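Local coordinates for putative signal recognition particle protein (Chaetomium thermophilum, PDB 5CK4) that binds guanine nucleotides as an Arf-like GTPase, the beta subunit of the signal recognition particle receptor, associated with secretory membranes and protein translocation, at residues L19-L24 against K110-D115; S28-T33 against I166-A171; E292-N297 against A305-R310. All coordinates share one frame; numbering follows the deposited sequence.

Contact 1 of 3, residues L19-L24 against K110-D115; sequences LPSVLL and KFLLID
Pro-20 O accepts the amide of Leu-112 at 2.9 Å, the first of four backbone hydrogen bonds joining 19-24 to 110-115. Val-22 supplies the next two: its N donates to Leu-112 O and its O accepts Ile-114 N. Leu-24 N then donates to Ile-114 O. The alternation, each chain skipping every second residue, is that of parallel strands.

Side chains divide between the two faces. With Val-22 and Leu-24 go Leu-113 and Phe-111. Val-22 CG2 presses on Phe-111 CD1 at 3.4 Å, meeting the ring obliquely; CG of Phe-111 stands between its own N and carbonyl carbon (chi1 71°), which brings it to 3.9 Å from Val-22 CG2. Further along, Leu-113 CD1 reaches Leu-24 CB at 3.8 Å. Helices 32-40 and 306-313 pack over this face. On the other, Ile-114 CG1 lies 3.6 Å from Ser-21 OG, whose polar partner is Ser-160, and Ile-114 CG2 meets Leu-23 CD2 at 3.9 Å.

Strand 21-25 also pairs with strand 159-170, so the contact belongs to the central sheet of a Ras-like P-loop GTPase, with Asp-115 ending its strand beside Lys-32 of the nucleotide site.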
loop_
_atom_site.group_PDB
_atom_site.type_symbol
_atom_site.label_atom_id
_atom_site.label_comp_id
_atom_site.label_asym_id
_atom_site.label_seq_id
_atom_site.Cartn_x
_atom_site.Cartn_y
_atom_site.Cartn_z
ATOM N N LEU A 19 -1.106 17.649 9.430
ATOM C CA LEU A 19 -0.876 17.312 8.028
ATOM C C LEU A 19 -1.585 16.004 7.686
ATOM O O LEU A 19 -1.843 15.188 8.572
ATOM C CB LEU A 19 0.627 17.166 7.758
ATOM C CG LEU A 19 1.486 18.431 7.690
ATOM C CD1 LEU A 19 2.950 18.051 7.560
ATOM C CD2 LEU A 19 1.062 19.312 6.526
ATOM N N PRO A 20 -1.903 15.797 6.400
ATOM C CA PRO A 20 -2.564 14.542 6.023
ATOM C C PRO A 20 -1.623 13.341 6.162
ATOM O O PRO A 20 -0.404 13.530 6.214
ATOM C CB PRO A 20 -2.947 14.776 4.561
ATOM C CG PRO A 20 -1.997 15.820 4.083
ATOM C CD PRO A 20 -1.734 16.703 5.252
ATOM N N SER A 21 -2.192 12.135 6.227
ATOM C CA SER A 21 -1.441 10.903 6.474
ATOM C C SER A 21 -1.318 9.966 5.272
ATOM O O SER A 21 -2.220 9.859 4.436
ATOM C CB SER A 21 -2.091 10.117 7.621
ATOM O OG SER A 21 -1.637 10.560 8.887
ATOM N N VAL A 22 -0.191 9.272 5.210
ATOM C CA VAL A 22 0.009 8.182 4.264
ATOM C C VAL A 22 0.357 6.921 5.058
ATOM O O VAL A 22 1.374 6.881 5.758
ATOM C CB VAL A 22 1.122 8.534 3.253
ATOM C CG1 VAL A 22 1.429 7.362 2.328
ATOM C CG2 VAL A 22 0.728 9.803 2.446
ATOM N N LEU A 23 -0.495 5.899 4.979
ATOM C CA LEU A 23 -0.208 4.634 5.659
ATOM C C LEU A 23 0.866 3.840 4.935
ATOM O O LEU A 23 0.764 3.561 3.738
ATOM C CB LEU A 23 -1.464 3.756 5.801
ATOM C CG LEU A 23 -2.427 4.063 6.951
ATOM C CD1 LEU A 23 -3.643 3.155 6.869
ATOM C CD2 LEU A 23 -1.737 3.915 8.306
ATOM N N LEU A 24 1.889 3.454 5.680
ATOM C CA LEU A 24 2.943 2.612 5.147
ATOM C C LEU A 24 2.669 1.173 5.616
ATOM O O LEU A 24 2.749 0.875 6.808
ATOM C CB LEU A 24 4.298 3.131 5.640
ATOM C CG LEU A 24 5.540 2.342 5.206
ATOM C CD1 LEU A 24 5.607 2.255 3.693
ATOM C CD2 LEU A 24 6.808 2.975 5.783
ATOM N N LYS A 110 4.996 17.753 3.343
ATOM C CA LYS A 110 3.628 18.133 3.694
ATOM C C LYS A 110 2.696 16.941 3.916
ATOM O O LYS A 110 1.478 17.064 3.795
ATOM C CB LYS A 110 3.039 19.114 2.670
ATOM C CG LYS A 110 3.920 20.327 2.405
ATOM C CD LYS A 110 3.368 21.165 1.267
ATOM C CE LYS A 110 3.242 20.348 -0.008
ATOM N NZ LYS A 110 2.798 21.185 -1.156
ATOM N N PHE A 111 3.272 15.789 4.244
ATOM C CA PHE A 111 2.474 14.667 4.718
ATOM C C PHE A 111 3.208 13.850 5.772
ATOM O O PHE A 111 4.429 13.920 5.892
ATOM C CB PHE A 111 1.969 13.780 3.565
ATOM C CG PHE A 111 3.038 12.957 2.888
ATOM C CD1 PHE A 111 3.360 11.690 3.356
ATOM C CD2 PHE A 111 3.691 13.432 1.758
ATOM C CE1 PHE A 111 4.327 10.916 2.724
ATOM C CE2 PHE A 111 4.661 12.670 1.119
ATOM C CZ PHE A 111 4.979 11.409 1.608
ATOM N N LEU A 112 2.439 13.094 6.546
ATOM C CA LEU A 112 2.990 12.233 7.572
ATOM C C LEU A 112 3.034 10.813 7.045
ATOM O O LEU A 112 2.061 10.330 6.474
ATOM C CB LEU A 112 2.127 12.279 8.835
ATOM C CG LEU A 112 1.924 13.642 9.499
ATOM C CD1 LEU A 112 0.957 13.527 10.666
ATOM C CD2 LEU A 112 3.253 14.214 9.958
ATOM N N LEU A 113 4.164 10.151 7.239
ATOM C CA LEU A 113 4.299 8.757 6.861
ATOM C C LEU A 113 4.087 7.872 8.092
ATOM O O LEU A 113 4.859 7.937 9.055
ATOM C CB LEU A 113 5.673 8.521 6.236
ATOM C CG LEU A 113 5.959 7.131 5.679
ATOM C CD1 LEU A 113 4.948 6.757 4.588
ATOM C CD2 LEU A 113 7.389 7.040 5.172
ATOM N N ILE A 114 3.033 7.061 8.057
ATOM C CA ILE A 114 2.610 6.276 9.220
ATOM C C ILE A 114 2.962 4.794 9.103
ATOM O O ILE A 114 2.298 4.033 8.395
ATOM C CB ILE A 114 1.088 6.396 9.465
ATOM C CG1 ILE A 114 0.652 7.863 9.446
ATOM C CG2 ILE A 114 0.690 5.695 10.768
ATOM C CD1 ILE A 114 1.480 8.775 10.333
ATOM N N ASP A 115 4.012 4.398 9.815
ATOM C CA ASP A 115 4.485 3.020 9.835
ATOM C C ASP A 115 3.441 2.146 10.539
ATOM O O ASP A 115 2.843 2.576 11.509
ATOM C CB ASP A 115 5.819 2.968 10.588
ATOM C CG ASP A 115 6.533 1.650 10.433
ATOM O OD1 ASP A 115 6.154 0.858 9.545
ATOM O OD2 ASP A 115 7.490 1.414 11.193
#

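Contact 2 of 3, residues S28-T33 against I166-A171; sequences SGAGKT and IFLLDA. With GDP (guanosine-5'-diphosphate), chain C.
Ala-30 and Leu-169 bring their CA atoms to 4.7 Å where the turn of 28-33 passes strand 166-170, and no hydrogen bond joins the two segments directly. Ala-30 points its CB at the strand and rests 3.4 Å from Leu-168 O, a buried carbonyl oxygen with no hydrogen-bond partner in the model. Leu-168 answers with its branched end. Its CG is anti to the backbone N (chi1 -164°); CD2, a bond further on, lies 3.4 Å from Gly-31 C and also packs against Lys-32 N. The aliphatic part of Lys-32 slides past Leu-168 in the opposite direction, CG nearest CD2.

At the other end Asp-170 meets the turn through water. Water 1 donates to Asp-170 OD2 at 2.8 Å and, weakly, to Gly-29 O. Lys-220 bridges the same two residues, its NZ salt-bridged to Asp-170 OD2 and hydrogen-bonded to Gly-29 O. Asp-170 OD1 is taken by the amides of Ala-172 and Ala-173.

Several donors of the turn serve GDP. Gly-29 N gives a nearly straight bond to O3B (167°). O2B is gripped by three donors, Gly-31 N, Lys-32 N and Lys-32 NZ, the last at 2.7 Å after the lysine chain bends at chi3 and chi4. Thr-33 reaches O1B twice, with its N and with OG1, the latter at 2.8 Å. This is the P-loop, or Walker A motif. On the strand side Ala-30 and Leu-168 pack together, with a polar link at Asp-170, while the amides and the ammonium group face the beta-phosphate, whose negative charge they probably help to offset.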
loop_
_atom_site.group_PDB
_atom_site.type_symbol
_atom_site.label_atom_id
_atom_site.label_comp_id
_atom_site.label_asym_id
_atom_site.label_seq_id
_atom_site.Cartn_x
_atom_site.Cartn_y
_atom_site.Cartn_z
ATOM N N SER A 28 6.627 -7.840 7.214
ATOM C CA SER A 28 7.880 -7.586 7.911
ATOM C C SER A 28 9.079 -7.820 6.984
ATOM O O SER A 28 9.037 -8.692 6.125
ATOM C CB SER A 28 7.986 -8.493 9.131
ATOM O OG SER A 28 6.925 -8.241 10.034
ATOM N N GLY A 29 10.147 -7.050 7.179
ATOM C CA GLY A 29 11.344 -7.168 6.355
ATOM C C GLY A 29 11.286 -6.404 5.043
ATOM O O GLY A 29 12.241 -6.404 4.276
ATOM N N ALA A 30 10.160 -5.760 4.769
ATOM C CA ALA A 30 10.000 -5.054 3.499
ATOM C C ALA A 30 10.916 -3.839 3.441
ATOM O O ALA A 30 11.337 -3.437 2.357
ATOM C CB ALA A 30 8.576 -4.620 3.311
ATOM N N GLY A 31 11.194 -3.260 4.611
ATOM C CA GLY A 31 11.989 -2.042 4.704
ATOM C C GLY A 31 11.189 -0.849 5.220
ATOM O O GLY A 31 11.550 0.298 4.977
ATOM N N LYS A 32 10.098 -1.105 5.935
ATOM C CA LYS A 32 9.252 -0.009 6.418
ATOM C C LYS A 32 9.988 0.903 7.409
ATOM O O LYS A 32 9.939 2.129 7.284
ATOM C CB LYS A 32 7.941 -0.543 7.011
ATOM C CG LYS A 32 7.085 -1.314 5.979
ATOM C CD LYS A 32 5.713 -1.699 6.516
ATOM C CE LYS A 32 5.810 -2.571 7.763
ATOM N NZ LYS A 32 6.767 -3.719 7.610
ATOM N N THR A 33 10.678 0.310 8.377
ATOM C CA THR A 33 11.424 1.095 9.359
ATOM C C THR A 33 12.494 1.922 8.660
ATOM O O THR A 33 12.651 3.120 8.929
ATOM C CB THR A 33 12.082 0.204 10.440
ATOM O OG1 THR A 33 11.081 -0.592 11.090
ATOM C CG2 THR A 33 12.809 1.067 11.483
ATOM N N ILE A 166 1.062 3.535 0.941
ATOM C CA ILE A 166 2.188 2.895 0.275
ATOM C C ILE A 166 2.254 1.444 0.749
ATOM O O ILE A 166 2.339 1.183 1.960
ATOM C CB ILE A 166 3.516 3.601 0.596
ATOM C CG1 ILE A 166 3.522 5.028 0.045
ATOM C CG2 ILE A 166 4.691 2.793 0.029
ATOM C CD1 ILE A 166 4.760 5.857 0.500
ATOM N N PHE A 167 2.165 0.500 -0.184
ATOM C CA PHE A 167 2.333 -0.912 0.162
ATOM C C PHE A 167 3.748 -1.336 -0.237
ATOM O O PHE A 167 4.045 -1.475 -1.433
ATOM C CB PHE A 167 1.299 -1.778 -0.554
ATOM C CG PHE A 167 1.348 -3.234 -0.152
ATOM C CD1 PHE A 167 2.216 -4.122 -0.785
ATOM C CD2 PHE A 167 0.548 -3.708 0.886
ATOM C CE1 PHE A 167 2.268 -5.457 -0.399
ATOM C CE2 PHE A 167 0.591 -5.043 1.266
ATOM C CZ PHE A 167 1.446 -5.913 0.628
ATOM N N LEU A 168 4.613 -1.535 0.758
ATOM C CA LEU A 168 6.025 -1.833 0.509
ATOM C C LEU A 168 6.270 -3.336 0.545
ATOM O O LEU A 168 5.775 -4.024 1.423
ATOM C CB LEU A 168 6.896 -1.164 1.561
ATOM C CG LEU A 168 8.410 -0.983 1.359
ATOM C CD1 LEU A 168 8.703 0.052 0.273
ATOM C CD2 LEU A 168 9.037 -0.544 2.665
ATOM N N LEU A 169 7.051 -3.832 -0.413
ATOM C CA LEU A 169 7.448 -5.236 -0.444
ATOM C C LEU A 169 8.930 -5.349 -0.812
ATOM O O LEU A 169 9.512 -4.422 -1.395
ATOM C CB LEU A 169 6.576 -6.048 -1.426
ATOM C CG LEU A 169 6.571 -5.599 -2.911
ATOM C CD1 LEU A 169 7.751 -6.219 -3.707
ATOM C CD2 LEU A 169 5.248 -5.954 -3.565
ATOM N N ASP A 170 9.512 -6.499 -0.482
ATOM C CA ASP A 170 10.894 -6.819 -0.814
ATOM C C ASP A 170 10.929 -7.441 -2.211
ATOM O O ASP A 170 10.537 -8.593 -2.387
ATOM C CB ASP A 170 11.437 -7.794 0.249
ATOM C CG ASP A 170 12.899 -8.134 0.056
ATOM O OD1 ASP A 170 13.437 -7.931 -1.051
ATOM O OD2 ASP A 170 13.517 -8.627 1.024
ATOM N N ALA A 171 11.387 -6.683 -3.211
ATOM C CA ALA A 171 11.387 -7.190 -4.580
ATOM C C ALA A 171 12.394 -8.317 -4.790
ATOM O O ALA A 171 12.291 -9.066 -5.768
ATOM C CB ALA A 171 11.621 -6.057 -5.613
HETATM P PB GDP C . 10.466 -3.645 8.228
HETATM O O1B GDP C . 10.260 -2.461 9.127
HETATM O O2B GDP C . 9.455 -3.600 7.091
HETATM O O3B GDP C . 10.293 -4.968 8.937
HETATM O O3A GDP C . 11.914 -3.631 7.539
HETATM P PA GDP C . 13.270 -2.954 8.100
HETATM O O1A GDP C . 13.203 -1.464 7.994
HETATM O O2A GDP C . 13.621 -3.435 9.486
HETATM O "O5'" GDP C . 14.231 -3.553 6.979
HETATM C "C5'" GDP C . 14.441 -4.954 6.899
HETATM C "C4'" GDP C . 15.849 -5.177 6.373
HETATM O "O4'" GDP C . 15.906 -4.803 4.995
HETATM C "C3'" GDP C . 16.877 -4.319 7.099
HETATM O "O3'" GDP C . 18.079 -5.086 7.182
HETATM C "C2'" GDP C . 17.118 -3.155 6.156
HETATM O "O2'" GDP C . 18.432 -2.613 6.262
HETATM C "C1'" GDP C . 16.936 -3.825 4.812
HETATM N N9 GDP C . 16.543 -2.873 3.752
HETATM C C8 GDP C . 15.577 -1.931 3.802
HETATM N N7 GDP C . 15.498 -1.272 2.612
HETATM C C5 GDP C . 16.408 -1.821 1.793
HETATM C C6 GDP C . 16.858 -1.597 0.412
HETATM O O6 GDP C . 16.307 -0.715 -0.288
HETATM N N1 GDP C . 17.833 -2.396 -0.063
HETATM C C2 GDP C . 18.427 -3.352 0.684
HETATM N N2 GDP C . 19.415 -4.106 0.143
HETATM N N3 GDP C . 18.069 -3.605 1.965
HETATM C C4 GDP C . 17.090 -2.874 2.551
HETATM O O HOH W 1 11.949 -9.626 3.112
#

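Contact 3 of 3, residues E292-N297 against A305-R310; sequences EVMGGN and AERWWR. With GDP (guanosine-5'-diphosphate), chain C.
Met-294 leaves strand 292-295 toward helix 306-310, and its CB starts beside the indole of Trp-308, 4.0 Å from CD1. CG, anti to the backbone N (chi1 -178°), lies between that same CD1 and Arg-307 NH1. SD goes farther, to 3.6 Å from Arg-307 CB and close to Arg-307 O, and it sits over one face of the guanidinium, offset toward the rim. It also makes an oblique Met-aromatic contact with the five-membered ring of Trp-308. A bend at chi3 turns CE back onto the guanidinium, where it meets NH2 at 3.8 Å.

Strand and helix run nearly antiparallel, at 152°, as the last strand and C-terminal helix of this Ras-like fold; the strand pairs with strand 214-219, and the turn after it borders the guanine. Trp-308 ties the two together. Its NE1 donates to Met-294 O at 3.1 Å, with the acceptor near the ring plane and the donor 66° out of the carbonyl plane. The six-membered ring meets the next residues obliquely: CZ2 comes to 3.4 Å from Gly-296 CA, and CH2 reaches Gly-296 C and Asn-297 N. Gly-296, with no CB, lets the ring come this close. Water 2, above one face of the indole, donates to Gly-295 O. A leucine in place of Trp-308 would probably leave Met-294 O without its indole donor and open a gap beside Gly-296.

Beyond the ring, Asn-297 uses OD1 to accept Gly-304 N and ND2 to donate to Ile-299 O, two bonds within the turn between strand and helix, while its CA lies 3.5 Å from GDP O6.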
loop_
_atom_site.group_PDB
_atom_site.type_symbol
_atom_site.label_atom_id
_atom_site.label_comp_id
_atom_site.label_asym_id
_atom_site.label_seq_id
_atom_site.Cartn_x
_atom_site.Cartn_y
_atom_site.Cartn_z
ATOM N N GLU A 292 -0.613 1.777 -8.549
ATOM C CA GLU A 292 0.567 1.764 -9.439
ATOM C C GLU A 292 1.756 1.049 -8.787
ATOM O O GLU A 292 2.000 1.188 -7.587
ATOM C CB GLU A 292 0.970 3.199 -9.841
ATOM C CG GLU A 292 2.107 3.271 -10.877
ATOM C CD GLU A 292 2.355 4.673 -11.425
ATOM O OE1 GLU A 292 1.415 5.505 -11.424
ATOM O OE2 GLU A 292 3.500 4.944 -11.858
ATOM N N VAL A 293 2.509 0.299 -9.583
ATOM C CA VAL A 293 3.676 -0.409 -9.073
ATOM C C VAL A 293 4.909 0.391 -9.484
ATOM O O VAL A 293 5.040 0.794 -10.646
ATOM C CB VAL A 293 3.747 -1.835 -9.635
ATOM C CG1 VAL A 293 4.996 -2.569 -9.134
ATOM C CG2 VAL A 293 2.483 -2.605 -9.271
ATOM N N MET A 294 5.806 0.649 -8.543
ATOM C CA MET A 294 6.980 1.485 -8.847
ATOM C C MET A 294 8.188 0.940 -8.104
ATOM O O MET A 294 8.107 0.670 -6.905
ATOM C CB MET A 294 6.726 2.941 -8.446
ATOM C CG MET A 294 7.891 3.907 -8.776
ATOM S SD MET A 294 7.471 5.631 -8.452
ATOM C CE MET A 294 5.881 5.749 -9.281
ATOM N N GLY A 295 9.298 0.754 -8.808
ATOM C CA GLY A 295 10.510 0.288 -8.156
ATOM C C GLY A 295 11.261 1.380 -7.428
ATOM O O GLY A 295 11.142 2.572 -7.741
ATOM N N GLY A 296 12.041 0.975 -6.434
ATOM C CA GLY A 296 12.914 1.901 -5.733
ATOM C C GLY A 296 13.786 1.178 -4.728
ATOM O O GLY A 296 13.764 -0.053 -4.654
ATOM N N ASN A 297 14.558 1.942 -3.962
ATOM C CA ASN A 297 15.400 1.382 -2.914
ATOM C C ASN A 297 15.707 2.427 -1.845
ATOM O O ASN A 297 15.800 3.619 -2.138
ATOM C CB ASN A 297 16.688 0.797 -3.515
ATOM C CG ASN A 297 17.536 1.845 -4.217
ATOM O OD1 ASN A 297 17.178 2.322 -5.289
ATOM N ND2 ASN A 297 18.659 2.210 -3.612
ATOM N N ALA A 305 14.504 6.645 -3.633
ATOM C CA ALA A 305 13.136 6.724 -3.122
ATOM C C ALA A 305 12.372 7.966 -3.590
ATOM O O ALA A 305 11.186 8.103 -3.305
ATOM C CB ALA A 305 13.144 6.662 -1.595
ATOM N N GLU A 306 13.043 8.868 -4.303
ATOM C CA GLU A 306 12.420 10.134 -4.688
ATOM C C GLU A 306 11.192 10.008 -5.598
ATOM O O GLU A 306 10.242 10.788 -5.472
ATOM C CB GLU A 306 13.451 11.089 -5.298
ATOM C CG GLU A 306 14.305 11.793 -4.254
ATOM C CD GLU A 306 13.504 12.739 -3.364
ATOM O OE1 GLU A 306 12.447 13.244 -3.805
ATOM O OE2 GLU A 306 13.936 12.984 -2.217
ATOM N N ARG A 307 11.209 9.049 -6.516
ATOM C CA ARG A 307 10.053 8.843 -7.386
ATOM C C ARG A 307 8.820 8.437 -6.579
ATOM O O ARG A 307 7.699 8.822 -6.920
ATOM C CB ARG A 307 10.333 7.798 -8.468
ATOM C CG ARG A 307 11.333 8.240 -9.525
ATOM C CD ARG A 307 11.024 7.585 -10.866
ATOM N NE ARG A 307 9.693 7.955 -11.348
ATOM C CZ ARG A 307 8.777 7.087 -11.775
ATOM N NH1 ARG A 307 9.042 5.784 -11.793
ATOM N NH2 ARG A 307 7.596 7.526 -12.189
ATOM N N TRP A 308 9.027 7.657 -5.517
ATOM C CA TRP A 308 7.929 7.291 -4.625
ATOM C C TRP A 308 7.350 8.546 -3.976
ATOM O O TRP A 308 6.137 8.730 -3.960
ATOM C CB TRP A 308 8.396 6.337 -3.522
ATOM C CG TRP A 308 8.738 4.940 -3.934
ATOM C CD1 TRP A 308 8.291 4.259 -5.025
ATOM C CD2 TRP A 308 9.600 4.038 -3.222
ATOM N NE1 TRP A 308 8.830 2.993 -5.047
ATOM C CE2 TRP A 308 9.638 2.836 -3.951
ATOM C CE3 TRP A 308 10.361 4.146 -2.051
ATOM C CZ2 TRP A 308 10.381 1.732 -3.531
ATOM C CZ3 TRP A 308 11.105 3.052 -1.638
ATOM C CH2 TRP A 308 11.111 1.860 -2.378
ATOM N N TRP A 309 8.217 9.410 -3.439
ATOM C CA TRP A 309 7.759 10.628 -2.769
ATOM C C TRP A 309 7.020 11.562 -3.723
ATOM O O TRP A 309 6.081 12.251 -3.325
ATOM C CB TRP A 309 8.920 11.411 -2.129
ATOM C CG TRP A 309 9.808 10.643 -1.166
ATOM C CD1 TRP A 309 11.168 10.714 -1.093
ATOM C CD2 TRP A 309 9.403 9.711 -0.143
ATOM N NE1 TRP A 309 11.637 9.890 -0.100
ATOM C CE2 TRP A 309 10.577 9.259 0.496
ATOM C CE3 TRP A 309 8.169 9.213 0.289
ATOM C CZ2 TRP A 309 10.554 8.335 1.540
ATOM C CZ3 TRP A 309 8.150 8.293 1.323
ATOM C CH2 TRP A 309 9.332 7.870 1.940
ATOM N N ARG A 310 7.463 11.597 -4.974
ATOM C CA ARG A 310 6.850 12.460 -5.980
ATOM C C ARG A 310 5.437 11.989 -6.318
ATOM O O ARG A 310 4.509 12.791 -6.419
ATOM C CB ARG A 310 7.707 12.472 -7.244
ATOM C CG ARG A 310 7.229 13.405 -8.337
ATOM C CD ARG A 310 8.308 13.570 -9.407
ATOM N NE ARG A 310 9.561 14.094 -8.853
ATOM C CZ ARG A 310 10.648 13.365 -8.608
ATOM N NH1 ARG A 310 10.653 12.065 -8.870
ATOM N NH2 ARG A 310 11.737 13.935 -8.102
HETATM P PB GDP C . 10.466 -3.645 8.228
HETATM O O1B GDP C . 10.260 -2.461 9.127
HETATM O O2B GDP C . 9.455 -3.600 7.091
HETATM O O3B GDP C . 10.293 -4.968 8.937
HETATM O O3A GDP C . 11.914 -3.631 7.539
HETATM P PA GDP C . 13.270 -2.954 8.100
HETATM O O1A GDP C . 13.203 -1.464 7.994
HETATM O O2A GDP C . 13.621 -3.435 9.486
HETATM O "O5'" GDP C . 14.231 -3.553 6.979
HETATM C "C5'" GDP C . 14.441 -4.954 6.899
HETATM C "C4'" GDP C . 15.849 -5.177 6.373
HETATM O "O4'" GDP C . 15.906 -4.803 4.995
HETATM C "C3'" GDP C . 16.877 -4.319 7.099
HETATM O "O3'" GDP C . 18.079 -5.086 7.182
HETATM C "C2'" GDP C . 17.118 -3.155 6.156
HETATM O "O2'" GDP C . 18.432 -2.613 6.262
HETATM C "C1'" GDP C . 16.936 -3.825 4.812
HETATM N N9 GDP C . 16.543 -2.873 3.752
HETATM C C8 GDP C . 15.577 -1.931 3.802
HETATM N N7 GDP C . 15.498 -1.272 2.612
HETATM C C5 GDP C . 16.408 -1.821 1.793
HETATM C C6 GDP C . 16.858 -1.597 0.412
HETATM O O6 GDP C . 16.307 -0.715 -0.288
HETATM N N1 GDP C . 17.833 -2.396 -0.063
HETATM C C2 GDP C . 18.427 -3.352 0.684
HETATM N N2 GDP C . 19.415 -4.106 0.143
HETATM N N3 GDP C . 18.069 -3.605 1.965
HETATM C C4 GDP C . 17.090 -2.874 2.551
HETATM O O HOH W 2 11.538 5.392 -6.342
#

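In the fold
All three contacts reach one sheet, and their centres lie 12 to 16 Å apart. Contacts 1 and 2 adjoin through strands 21-25 and 159-170, where Leu-23 O and Ile-166 N make a probable hydrogen bond of 2.8 Å; Asp-115 OD1 also packs on Lys-32 CB at 3.4 Å. Helix 306-310 of contact 3 bears on both others: Trp-309 CH2 meets Leu-113 CD2 of contact 1 at 3.9 Å, and Trp-308 CH2 meets Leu-168 CD1 of contact 2 at 4.0 Å. GDP is touched at its phosphates by contact 2 and at its base by contact 3, while in contact 1 the Asp-115 side chain comes within about 5 Å of it.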